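CG1507-PB, isoform B (Drosophila melanogaster, PDB 5FGO) probably binds purine-rich single-stranded DNA and RNA through its Pur repeats, of which this dimeric fragment is repeat III. Local coordinates at residues R36-E44 / I53-I61. Numbering follows the deposited sequence.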
loop_
_atom_site.group_PDB
_atom_site.type_symbol
_atom_site.label_atom_id
_atom_site.label_comp_id
_atom_site.label_asym_id
_atom_site.label_seq_id
_atom_site.Cartn_x
_atom_site.Cartn_y
_atom_site.Cartn_z
ATOM N N ARG B 36 -0.450 19.949 -4.103
ATOM C CA ARG B 36 0.780 19.240 -4.391
ATOM C C ARG B 36 0.513 18.047 -5.309
ATOM O O ARG B 36 1.436 17.530 -5.925
ATOM C CB ARG B 36 1.530 18.822 -3.130
ATOM C CG ARG B 36 2.148 19.994 -2.382
ATOM C CD ARG B 36 2.891 19.507 -1.168
ATOM N NE ARG B 36 1.997 18.850 -0.232
ATOM C CZ ARG B 36 2.399 18.208 0.858
ATOM N NH1 ARG B 36 3.695 18.124 1.160
ATOM N NH2 ARG B 36 1.493 17.635 1.638
ATOM N N GLY B 37 -0.725 17.576 -5.386
ATOM C CA GLY B 37 -1.012 16.590 -6.413
ATOM C C GLY B 37 -1.930 15.437 -6.113
ATOM O O GLY B 37 -2.709 15.455 -5.160
ATOM N N VAL B 38 -1.802 14.414 -6.948
ATOM C CA VAL B 38 -2.628 13.217 -6.874
ATOM C C VAL B 38 -2.027 12.155 -5.940
ATOM O O VAL B 38 -0.833 11.867 -5.984
ATOM C CB VAL B 38 -2.793 12.623 -8.296
ATOM C CG1 VAL B 38 -3.490 11.281 -8.267
ATOM C CG2 VAL B 38 -3.535 13.594 -9.177
ATOM N N TYR B 39 -2.870 11.526 -5.133
ATOM C CA TYR B 39 -2.384 10.523 -4.202
ATOM C C TYR B 39 -3.341 9.328 -4.090
ATOM O O TYR B 39 -4.522 9.413 -4.466
ATOM C CB TYR B 39 -2.166 11.155 -2.826
ATOM C CG TYR B 39 -3.431 11.733 -2.209
ATOM C CD1 TYR B 39 -4.335 10.926 -1.528
ATOM C CD2 TYR B 39 -3.738 13.081 -2.349
ATOM C CE1 TYR B 39 -5.498 11.462 -0.979
ATOM C CE2 TYR B 39 -4.889 13.620 -1.816
ATOM C CZ TYR B 39 -5.762 12.815 -1.125
ATOM O OH TYR B 39 -6.903 13.371 -0.595
HETATM N N MSE B 40 -2.808 8.224 -3.562
HETATM C CA MSE B 40 -3.583 7.033 -3.254
HETATM C C MSE B 40 -3.621 6.800 -1.736
HETATM O O MSE B 40 -2.585 6.651 -1.094
HETATM C CB MSE B 40 -2.996 5.799 -3.949
HETATM C CG MSE B 40 -3.873 4.566 -3.823
HETATM SE SE MSE B 40 -2.993 2.902 -4.253
HETATM C CE MSE B 40 -2.494 3.402 -6.044
ATOM N N ARG B 41 -4.820 6.778 -1.168
ATOM C CA ARG B 41 -4.985 6.439 0.227
ATOM C C ARG B 41 -5.337 4.969 0.335
ATOM O O ARG B 41 -6.287 4.514 -0.286
ATOM C CB ARG B 41 -6.068 7.294 0.872
ATOM C CG ARG B 41 -6.249 7.051 2.368
ATOM C CD ARG B 41 -7.339 7.945 2.930
ATOM N NE ARG B 41 -8.649 7.512 2.428
ATOM C CZ ARG B 41 -9.808 8.140 2.647
ATOM N NH1 ARG B 41 -9.852 9.239 3.398
ATOM N NH2 ARG B 41 -10.935 7.657 2.118
ATOM N N ILE B 42 -4.565 4.216 1.101
ATOM C CA ILE B 42 -4.913 2.831 1.335
ATOM C C ILE B 42 -5.334 2.700 2.799
ATOM O O ILE B 42 -4.537 2.882 3.709
ATOM C CB ILE B 42 -3.758 1.888 1.001
ATOM C CG1 ILE B 42 -3.173 2.250 -0.354
ATOM C CG2 ILE B 42 -4.211 0.426 1.053
ATOM C CD1 ILE B 42 -2.013 1.393 -0.758
ATOM N N SER B 43 -6.600 2.387 3.032
ATOM C CA SER B 43 -7.083 2.301 4.398
ATOM C C SER B 43 -7.206 0.884 4.899
ATOM O O SER B 43 -7.603 -0.007 4.164
ATOM C CB SER B 43 -8.425 3.000 4.507
ATOM O OG SER B 43 -8.331 4.302 3.959
ATOM N N GLU B 44 -6.873 0.690 6.166
ATOM C CA GLU B 44 -7.104 -0.577 6.805
ATOM C C GLU B 44 -8.212 -0.300 7.818
ATOM O O GLU B 44 -8.087 0.551 8.713
ATOM C CB GLU B 44 -5.843 -1.087 7.484
ATOM C CG GLU B 44 -5.910 -2.516 7.992
ATOM C CD GLU B 44 -4.635 -2.937 8.698
ATOM O OE1 GLU B 44 -3.623 -2.234 8.618
ATOM O OE2 GLU B 44 -4.629 -3.996 9.333
ATOM N N ILE B 53 -2.539 4.884 4.869
ATOM C CA ILE B 53 -1.355 5.545 4.343
ATOM C C ILE B 53 -1.670 6.313 3.062
ATOM O O ILE B 53 -2.624 6.012 2.354
ATOM C CB ILE B 53 -0.232 4.572 4.034
ATOM C CG1 ILE B 53 -0.744 3.522 3.033
ATOM C CG2 ILE B 53 0.285 3.968 5.327
ATOM C CD1 ILE B 53 0.316 2.639 2.467
ATOM N N THR B 54 -0.850 7.309 2.779
ATOM C CA THR B 54 -1.057 8.171 1.642
ATOM C C THR B 54 0.194 8.212 0.762
ATOM O O THR B 54 1.282 8.595 1.194
ATOM C CB THR B 54 -1.470 9.570 2.103
ATOM O OG1 THR B 54 -2.845 9.521 2.469
ATOM C CG2 THR B 54 -1.367 10.562 0.982
ATOM N N ILE B 55 0.006 7.811 -0.490
ATOM C CA ILE B 55 1.090 7.648 -1.435
ATOM C C ILE B 55 0.881 8.624 -2.550
ATOM O O ILE B 55 -0.145 8.564 -3.218
ATOM C CB ILE B 55 1.134 6.241 -2.026
ATOM C CG1 ILE B 55 1.086 5.194 -0.926
ATOM C CG2 ILE B 55 2.365 6.055 -2.864
ATOM C CD1 ILE B 55 0.727 3.831 -1.416
ATOM N N PRO B 56 1.835 9.541 -2.742
ATOM C CA PRO B 56 1.776 10.517 -3.839
ATOM C C PRO B 56 1.977 9.786 -5.149
ATOM O O PRO B 56 2.729 8.805 -5.142
ATOM C CB PRO B 56 2.955 11.457 -3.570
ATOM C CG PRO B 56 3.554 11.004 -2.266
ATOM C CD PRO B 56 3.100 9.613 -2.002
ATOM N N GLU B 57 1.336 10.246 -6.224
ATOM C CA GLU B 57 1.433 9.598 -7.530
ATOM C C GLU B 57 2.869 9.406 -8.007
ATOM O O GLU B 57 3.202 8.345 -8.508
ATOM C CB GLU B 57 0.662 10.373 -8.605
ATOM C CG GLU B 57 0.458 9.532 -9.880
ATOM C CD GLU B 57 -0.144 10.288 -11.068
ATOM O OE1 GLU B 57 -0.449 11.499 -10.953
ATOM O OE2 GLU B 57 -0.311 9.651 -12.131
ATOM N N LYS B 58 3.746 10.377 -7.776
ATOM C CA LYS B 58 5.104 10.320 -8.330
ATOM C C LYS B 58 5.903 9.101 -7.877
ATOM O O LYS B 58 7.041 8.908 -8.309
ATOM C CB LYS B 58 5.886 11.579 -7.977
ATOM C CG LYS B 58 6.207 11.704 -6.511
ATOM C CD LYS B 58 7.030 12.924 -6.195
ATOM C CE LYS B 58 6.164 14.155 -6.184
ATOM N NZ LYS B 58 6.863 15.360 -5.614
ATOM N N CYS B 59 5.330 8.264 -7.019
ATOM C CA CYS B 59 6.056 7.069 -6.621
ATOM C C CYS B 59 5.227 5.791 -6.691
ATOM O O CYS B 59 5.631 4.751 -6.173
ATOM C CB CYS B 59 6.668 7.273 -5.227
ATOM S SG CYS B 59 5.503 7.339 -3.859
ATOM N N TRP B 60 4.102 5.842 -7.389
ATOM C CA TRP B 60 3.281 4.630 -7.582
ATOM C C TRP B 60 4.093 3.503 -8.250
ATOM O O TRP B 60 3.953 2.329 -7.874
ATOM C CB TRP B 60 2.009 4.922 -8.411
ATOM C CG TRP B 60 1.013 5.769 -7.659
ATOM C CD1 TRP B 60 1.184 6.310 -6.416
ATOM C CD2 TRP B 60 -0.323 6.110 -8.061
ATOM N NE1 TRP B 60 0.061 7.007 -6.048
ATOM C CE2 TRP B 60 -0.881 6.890 -7.031
ATOM C CE3 TRP B 60 -1.095 5.840 -9.194
ATOM C CZ2 TRP B 60 -2.170 7.410 -7.100
ATOM C CZ3 TRP B 60 -2.389 6.355 -9.263
ATOM C CH2 TRP B 60 -2.911 7.129 -8.220
ATOM N N ILE B 61 4.925 3.852 -9.237
ATOM C CA ILE B 61 5.734 2.843 -9.918
ATOM C C ILE B 61 6.751 2.203 -8.982
ATOM O O ILE B 61 6.889 0.974 -8.943
ATOM C CB ILE B 61 6.456 3.414 -11.149
ATOM C CG1 ILE B 61 5.455 3.671 -12.270
ATOM C CG2 ILE B 61 7.465 2.399 -11.687
ATOM C CD1 ILE B 61 4.876 2.383 -12.814
HETATM O O HOH W 1 0.125 13.740 -9.176
#
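The carbonyl oxygen of I55 is gripped by two donors, one from each segment. M40 N reaches I55 O at 2.7 Å, while W60 NE1 comes to the same oxygen from above the carbonyl plane, 3.2 Å away and almost straight at 175°. That second bond lies in the plane of the indole and helps fix its rotation. Over one face sits the selenomethionine M40, its CE above the centre of the six-membered ring, 3.9 Å from the centroid, in a CH-pi contact. CG of M40 is anti to the backbone N (chi1 -172°), and a bend at chi3 (-58°) folds the methyl over the indole, while M40 CB touches W60 CZ2 at 3.6 Å. On the opposite face, offset toward the rim, lies E57 CA. This ties the antiparallel hairpin of strands 37-46 and 49-56 to the start of helix 60-72, within the four-stranded sheet plus helix of a PUR repeat. Replacing W60 by alanine would probably leave M40 CE without its aromatic platform and I55 O with one donor fewer. The ladder continues through reciprocal bonds between I42 and I53, whose side chains lie side by side on the same face as M40; I42 CD1 also meets I55 CD1 at 3.7 Å. Y39, R41 and T54 occupy the other face, where T54 CG2 lies 3.9 Å from Y39 CD1, and the guanidinium of R41 is taken up by a salt bridge with D30. Beyond P56, E57 N still bonds to V38 O, and a water links E57 OE1 to V38 N.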